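Local coordinates for membrane protein (Acinetobacter baumannii AB307-0294, PDB 5DL5), which forms an outer-membrane beta-barrel channel of the OprD porin family that probably lets small solutes, antibiotics among them, across the outer membrane, at residues Y237-Y242 with N276-S281; A294-T299 with Y317-Y322. All coordinates share one frame; numbering follows the deposited sequence.

Contact 1. Residues Y237-Y242 with N276-S281; sequences YDFSGY and NIWAIS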
loop_
_atom_site.group_PDB
_atom_site.type_symbol
_atom_site.label_atom_id
_atom_site.label_comp_id
_atom_site.label_asym_id
_atom_site.label_seq_id
_atom_site.Cartn_x
_atom_site.Cartn_y
_atom_site.Cartn_z
ATOM N N TYR A 237 12.837 -7.514 -15.293
ATOM C CA TYR A 237 13.653 -7.444 -14.137
ATOM C C TYR A 237 13.354 -6.208 -13.379
ATOM O O TYR A 237 13.129 -5.145 -13.951
ATOM C CB TYR A 237 15.128 -7.343 -14.531
ATOM C CG TYR A 237 15.627 -8.436 -15.408
ATOM C CD1 TYR A 237 15.623 -8.285 -16.789
ATOM C CD2 TYR A 237 16.157 -9.560 -14.878
ATOM C CE1 TYR A 237 16.161 -9.254 -17.617
ATOM C CE2 TYR A 237 16.688 -10.539 -15.660
ATOM C CZ TYR A 237 16.693 -10.364 -17.032
ATOM O OH TYR A 237 17.178 -11.366 -17.805
ATOM N N ASP A 238 13.359 -6.332 -12.095
ATOM C CA ASP A 238 13.051 -5.219 -11.182
ATOM C C ASP A 238 14.055 -5.189 -10.008
ATOM O O ASP A 238 14.333 -6.264 -9.338
ATOM C CB ASP A 238 11.613 -5.342 -10.632
ATOM C CG ASP A 238 11.186 -4.067 -9.875
ATOM O OD1 ASP A 238 10.800 -3.032 -10.551
ATOM O OD2 ASP A 238 11.348 -4.030 -8.605
ATOM N N PHE A 239 14.593 -4.006 -9.733
ATOM C CA PHE A 239 15.420 -3.761 -8.525
ATOM C C PHE A 239 14.804 -2.611 -7.785
ATOM O O PHE A 239 14.574 -1.498 -8.388
ATOM C CB PHE A 239 16.879 -3.533 -9.034
ATOM C CG PHE A 239 17.933 -3.191 -7.975
ATOM C CD1 PHE A 239 17.927 -3.733 -6.668
ATOM C CD2 PHE A 239 19.048 -2.373 -8.341
ATOM C CE1 PHE A 239 18.917 -3.402 -5.727
ATOM C CE2 PHE A 239 20.080 -2.055 -7.412
ATOM C CZ PHE A 239 20.047 -2.596 -6.112
ATOM N N SER A 240 14.382 -2.873 -6.560
ATOM C CA SER A 240 13.703 -1.919 -5.733
ATOM C C SER A 240 14.425 -1.865 -4.375
ATOM O O SER A 240 14.952 -2.889 -3.894
ATOM C CB SER A 240 12.240 -2.323 -5.477
ATOM O OG SER A 240 11.537 -2.193 -6.707
ATOM N N GLY A 241 14.386 -0.713 -3.709
ATOM C CA GLY A 241 14.804 -0.660 -2.311
ATOM C C GLY A 241 14.484 0.603 -1.481
ATOM O O GLY A 241 14.142 1.621 -2.045
ATOM N N TYR A 242 14.413 0.416 -0.158
ATOM C CA TYR A 242 14.296 1.572 0.741
ATOM C C TYR A 242 15.488 1.652 1.708
ATOM O O TYR A 242 16.003 0.634 2.252
ATOM C CB TYR A 242 13.065 1.511 1.615
ATOM C CG TYR A 242 11.740 1.500 0.932
ATOM C CD1 TYR A 242 11.141 0.303 0.590
ATOM C CD2 TYR A 242 11.018 2.702 0.771
ATOM C CE1 TYR A 242 9.842 0.290 0.048
ATOM C CE2 TYR A 242 9.792 2.734 0.139
ATOM C CZ TYR A 242 9.190 1.495 -0.199
ATOM O OH TYR A 242 7.977 1.534 -0.740
ATOM N N ASN A 276 18.072 -0.873 5.817
ATOM C CA ASN A 276 18.013 -0.971 4.339
ATOM C C ASN A 276 17.268 -2.279 3.933
ATOM O O ASN A 276 17.524 -3.349 4.468
ATOM C CB ASN A 276 19.412 -1.006 3.714
ATOM C CG ASN A 276 20.198 0.232 4.062
ATOM O OD1 ASN A 276 19.903 1.296 3.589
ATOM N ND2 ASN A 276 21.072 0.131 4.979
ATOM N N ILE A 277 16.335 -2.161 3.017
ATOM C CA ILE A 277 15.609 -3.311 2.446
ATOM C C ILE A 277 15.669 -3.118 0.943
ATOM O O ILE A 277 15.368 -2.067 0.386
ATOM C CB ILE A 277 14.225 -3.509 3.040
ATOM C CG1 ILE A 277 13.610 -4.826 2.517
ATOM C CG2 ILE A 277 13.364 -2.284 2.816
ATOM C CD1 ILE A 277 12.306 -5.180 3.198
ATOM N N TRP A 278 16.039 -4.187 0.267
ATOM C CA TRP A 278 16.073 -4.216 -1.197
ATOM C C TRP A 278 15.600 -5.580 -1.749
ATOM O O TRP A 278 15.570 -6.534 -1.022
ATOM C CB TRP A 278 17.443 -3.815 -1.716
ATOM C CG TRP A 278 18.507 -4.704 -1.338
ATOM C CD1 TRP A 278 19.273 -4.636 -0.192
ATOM C CD2 TRP A 278 18.951 -5.883 -2.057
ATOM N NE1 TRP A 278 20.105 -5.732 -0.163
ATOM C CE2 TRP A 278 19.921 -6.527 -1.242
ATOM C CE3 TRP A 278 18.566 -6.489 -3.243
ATOM C CZ2 TRP A 278 20.617 -7.659 -1.642
ATOM C CZ3 TRP A 278 19.212 -7.722 -3.606
ATOM C CH2 TRP A 278 20.255 -8.250 -2.788
ATOM N N ALA A 279 15.288 -5.626 -3.038
ATOM C CA ALA A 279 14.747 -6.776 -3.661
ATOM C C ALA A 279 15.010 -6.744 -5.124
ATOM O O ALA A 279 15.087 -5.668 -5.697
ATOM C CB ALA A 279 13.275 -6.906 -3.410
ATOM N N ILE A 280 15.295 -7.925 -5.673
ATOM C CA ILE A 280 15.421 -8.127 -7.098
ATOM C C ILE A 280 14.419 -9.185 -7.537
ATOM O O ILE A 280 14.253 -10.175 -6.778
ATOM C CB ILE A 280 16.843 -8.558 -7.496
ATOM C CG1 ILE A 280 17.308 -9.793 -6.660
ATOM C CG2 ILE A 280 17.771 -7.405 -7.232
ATOM C CD1 ILE A 280 18.593 -10.458 -7.104
ATOM N N SER A 281 13.786 -8.974 -8.706
ATOM C CA SER A 281 12.792 -9.900 -9.212
ATOM C C SER A 281 13.016 -10.081 -10.664
ATOM O O SER A 281 13.567 -9.181 -11.319
ATOM C CB SER A 281 11.355 -9.434 -8.839
ATOM O OG SER A 281 11.026 -8.449 -9.760
#

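Contact 2. Residues A294-T299 with Y317-Y322; sequences AYQQNT and YLPNSY. With C8E ((hydroxyethyloxy)tri(ethyloxy)octane), chain B.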
loop_
_atom_site.group_PDB
_atom_site.type_symbol
_atom_site.label_atom_id
_atom_site.label_comp_id
_atom_site.label_asym_id
_atom_site.label_seq_id
_atom_site.Cartn_x
_atom_site.Cartn_y
_atom_site.Cartn_z
ATOM N N ALA A 294 11.890 -13.953 -6.824
ATOM C CA ALA A 294 12.339 -12.697 -6.208
ATOM C C ALA A 294 13.103 -13.002 -4.953
ATOM O O ALA A 294 12.789 -13.974 -4.255
ATOM C CB ALA A 294 11.173 -11.809 -5.906
ATOM N N TYR A 295 14.062 -12.134 -4.645
ATOM C CA TYR A 295 14.851 -12.185 -3.411
ATOM C C TYR A 295 14.834 -10.821 -2.789
ATOM O O TYR A 295 14.896 -9.838 -3.512
ATOM C CB TYR A 295 16.320 -12.586 -3.778
ATOM C CG TYR A 295 17.247 -12.538 -2.627
ATOM C CD1 TYR A 295 17.323 -13.612 -1.707
ATOM C CD2 TYR A 295 18.040 -11.421 -2.403
ATOM C CE1 TYR A 295 18.152 -13.524 -0.571
ATOM C CE2 TYR A 295 18.876 -11.310 -1.296
ATOM C CZ TYR A 295 18.960 -12.412 -0.397
ATOM O OH TYR A 295 19.796 -12.317 0.726
ATOM N N GLN A 296 14.761 -10.777 -1.438
ATOM C CA GLN A 296 14.575 -9.574 -0.698
ATOM C C GLN A 296 15.424 -9.682 0.540
ATOM O O GLN A 296 15.510 -10.728 1.166
ATOM C CB GLN A 296 13.084 -9.451 -0.346
ATOM C CG GLN A 296 12.648 -8.215 0.334
ATOM C CD GLN A 296 11.097 -8.094 0.338
ATOM O OE1 GLN A 296 10.508 -7.917 -0.712
ATOM N NE2 GLN A 296 10.492 -8.210 1.473
ATOM N N GLN A 297 16.086 -8.602 0.947
ATOM C CA GLN A 297 16.916 -8.716 2.170
ATOM C C GLN A 297 16.920 -7.398 2.933
ATOM O O GLN A 297 16.911 -6.297 2.335
ATOM C CB GLN A 297 18.329 -9.049 1.694
ATOM C CG GLN A 297 19.416 -8.804 2.699
ATOM C CD GLN A 297 20.782 -9.392 2.283
ATOM O OE1 GLN A 297 20.934 -10.095 1.253
ATOM N NE2 GLN A 297 21.731 -9.305 3.240
ATOM N N ASN A 298 16.902 -7.511 4.238
ATOM C CA ASN A 298 17.022 -6.393 5.145
ATOM C C ASN A 298 18.410 -6.347 5.765
ATOM O O ASN A 298 18.922 -7.425 6.106
ATOM C CB ASN A 298 16.073 -6.602 6.343
ATOM C CG ASN A 298 14.617 -6.448 5.983
ATOM O OD1 ASN A 298 14.014 -5.347 6.224
ATOM N ND2 ASN A 298 14.003 -7.562 5.400
ATOM N N THR A 299 18.994 -5.157 5.930
ATOM C CA THR A 299 20.217 -5.022 6.737
ATOM C C THR A 299 19.986 -3.778 7.677
ATOM O O THR A 299 18.972 -3.009 7.537
ATOM C CB THR A 299 21.445 -4.776 5.848
ATOM O OG1 THR A 299 21.217 -3.666 5.011
ATOM C CG2 THR A 299 21.668 -5.864 4.920
ATOM N N TYR A 317 6.633 -1.041 -1.475
ATOM C CA TYR A 317 6.638 -1.338 -2.934
ATOM C C TYR A 317 7.771 -2.407 -3.223
ATOM O O TYR A 317 8.805 -2.109 -3.744
ATOM C CB TYR A 317 6.821 -0.061 -3.726
ATOM C CG TYR A 317 5.497 0.816 -3.946
ATOM C CD1 TYR A 317 4.646 1.104 -2.921
ATOM C CD2 TYR A 317 5.262 1.423 -5.118
ATOM C CE1 TYR A 317 3.513 1.859 -3.090
ATOM C CE2 TYR A 317 4.153 2.245 -5.324
ATOM C CZ TYR A 317 3.266 2.434 -4.283
ATOM O OH TYR A 317 2.172 3.224 -4.442
ATOM N N LEU A 318 7.615 -3.592 -2.656
ATOM C CA LEU A 318 8.592 -4.688 -2.745
ATOM C C LEU A 318 7.796 -5.991 -3.080
ATOM O O LEU A 318 6.601 -6.048 -2.803
ATOM C CB LEU A 318 9.242 -4.865 -1.384
ATOM C CG LEU A 318 10.126 -3.693 -0.948
ATOM C CD1 LEU A 318 10.556 -3.858 0.487
ATOM C CD2 LEU A 318 11.351 -3.559 -1.770
ATOM N N PRO A 319 8.439 -6.975 -3.663
ATOM C CA PRO A 319 7.686 -8.168 -4.227
ATOM C C PRO A 319 7.302 -9.203 -3.179
ATOM O O PRO A 319 6.349 -9.923 -3.313
ATOM C CB PRO A 319 8.741 -8.756 -5.206
ATOM C CG PRO A 319 10.102 -8.423 -4.653
ATOM C CD PRO A 319 9.867 -6.987 -4.109
ATOM N N ASN A 320 8.043 -9.328 -2.092
ATOM C CA ASN A 320 7.787 -10.442 -1.130
ATOM C C ASN A 320 6.941 -9.891 -0.014
ATOM O O ASN A 320 7.386 -9.668 1.148
ATOM C CB ASN A 320 9.018 -11.077 -0.578
ATOM C CG ASN A 320 9.862 -11.779 -1.645
ATOM O OD1 ASN A 320 9.500 -11.844 -2.818
ATOM N ND2 ASN A 320 11.027 -12.259 -1.237
ATOM N N SER A 321 5.667 -9.769 -0.359
ATOM C CA SER A 321 4.720 -8.989 0.411
ATOM C C SER A 321 3.316 -9.493 0.112
ATOM O O SER A 321 2.799 -9.227 -0.964
ATOM C CB SER A 321 4.741 -7.493 0.010
ATOM O OG SER A 321 3.933 -6.766 0.978
ATOM N N TYR A 322 2.757 -10.236 1.043
ATOM C CA TYR A 322 1.394 -10.809 0.935
ATOM C C TYR A 322 0.742 -10.606 2.280
ATOM O O TYR A 322 0.524 -9.485 2.630
ATOM C CB TYR A 322 1.410 -12.319 0.490
ATOM C CG TYR A 322 1.946 -12.519 -0.942
ATOM C CD1 TYR A 322 1.112 -12.272 -2.055
ATOM C CD2 TYR A 322 3.294 -12.851 -1.175
ATOM C CE1 TYR A 322 1.597 -12.353 -3.360
ATOM C CE2 TYR A 322 3.797 -12.943 -2.464
ATOM C CZ TYR A 322 2.922 -12.786 -3.551
ATOM O OH TYR A 322 3.396 -12.943 -4.823
HETATM C C6 C8E B . -5.922 -2.346 15.974
HETATM C C7 C8E B . -6.533 -3.556 15.211
HETATM C C8 C8E B . -5.982 -4.952 15.585
HETATM O O9 C8E B . -5.900 -5.910 14.468
HETATM C C10 C8E B . -4.542 -6.323 14.360
HETATM C C11 C8E B . -3.755 -5.319 13.499
HETATM O O12 C8E B . -2.583 -5.895 12.966
HETATM C C13 C8E B . -2.743 -6.995 12.059
HETATM C C14 C8E B . -2.739 -6.517 10.632
HETATM O O15 C8E B . -1.844 -7.222 9.777
HETATM C C16 C8E B . -0.457 -7.307 10.135
HETATM C C17 C8E B . 0.280 -7.309 8.797
HETATM O O18 C8E B . -0.644 -7.899 7.832
HETATM C C19 C8E B . -0.598 -7.322 6.520
HETATM C C20 C8E B . -1.499 -8.132 5.603
HETATM O O21 C8E B . -1.394 -7.898 4.169
#

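Contact 1. Residues Y237-Y242 with N276-S281
S240 OG is gripped by two hydrogen bonds: it donates to D238 OD2 at 2.6 Å, on the syn lone pair, and it meets N222 ND2 of the adjoining strand 216-229. D238 CG is anti to the backbone N (chi1 -170°), which brings the carboxylate alongside S240; its other oxygen, OD1, is bonded to the amides of N222 and N224. The acid is thus held by three neighbours, which should favour its charged form. Across the strands S281 OG packs against D238 CB at 3.3 Å.

The backbones join as antiparallel neighbours through six N-H···O bonds, two each in the pairs D238/S281, S240/A279 and Y242/I277. The straightest runs from S240 N to A279 O (171°, in the carbonyl plane); the shortest, Y242 N to I277 O at 2.7 Å, lies nearly along the C=O axis. Between them, at the non-hydrogen-bonded pair G241/W278, the CA atoms come within 3.9 Å.

F239, W278 and I280 occupy one face. The F239 ring crosses both partners obliquely, CD1 touching I280 CG2 at 3.7 Å and CE1 reaching W278 CE3 at 4.0 Å. On the other face I277 CG2 lies at the edge of the Y242 ring, beside CB, and Y242 OH is bonded to P133 O and Y317 N of inward-folded loops.

The chemistry splits accordingly: an apolar surface face, consistent with the membrane side of the barrel wall, backs onto a mixed face, where D238 and S240 form a polar cluster beside A279, I277 and Y242, that turns to the inside of the barrel.

Contact 2. Residues A294-T299 with Y317-Y322
Q296 reaches from the strand into the loop with its side-chain amide, which is held at both ends by the backbone of one residue. N320 N donates to Q296 OE1 at 3.2 Å, approaching from above the carbonyl plane, while Q296 NE2 makes a weak, long bond of 3.4 Å to N320 O. CG anti to the backbone N (chi1 -175°) and an extended chain beyond it carry the amide this far. The side chains of Q296 and N320 run antiparallel alongside one another, their amide planes tilted by 30°, so that N320 ND2 packs on Q296 CB at 3.6 Å. L318 CB abuts Q296 OE1 at 3.4 Å. Next to this, A294 CB fills the corner between P319 CG (3.8 Å) and N320 OD1.

An inverse gamma turn centred on N320, closed by a weak bond from S321 N to P319 O, leaves N320 N and O facing the Q296 amide, the N-H bond being the firmer. Second-shell residues fix the amides: Q335 NE2 binds N320 OD1, S333 OG binds N320 ND2, and F326 O binds Q296 NE2. Farther along, Y322 O accepts a 2.9 Å hydrogen bond from O21 of a bound C8E detergent, which R41, N92 and R420 also hold.

The loop therefore lies folded against the inside of the barrel, with L318 and P319 on strand 273-286, N320 beside strand 332-341, and N320 and Y322 reaching V358 on strand 351-365.

Chain order runs from strand 233-246 through an excursion that includes the short helix 263-266 and back along strand 273-286, where contact 1 closes that loop. A tight hairpin then leads into strand 289-300, and contact 2 closes the next loop when residues 317-322 fold back onto it. The two loops are in series, neither enclosing nor crossing the other. Their centres lie only about 7 Å apart, because strands 273-286 and 289-300 are neighbours: N276 O meets T299 N at 2.8 Å and W278 O meets Q297 N at 2.9 Å, both probable hydrogen bonds. Contact 1 joins two neighbouring strands of the barrel wall; contact 2 fastens an internal loop to it.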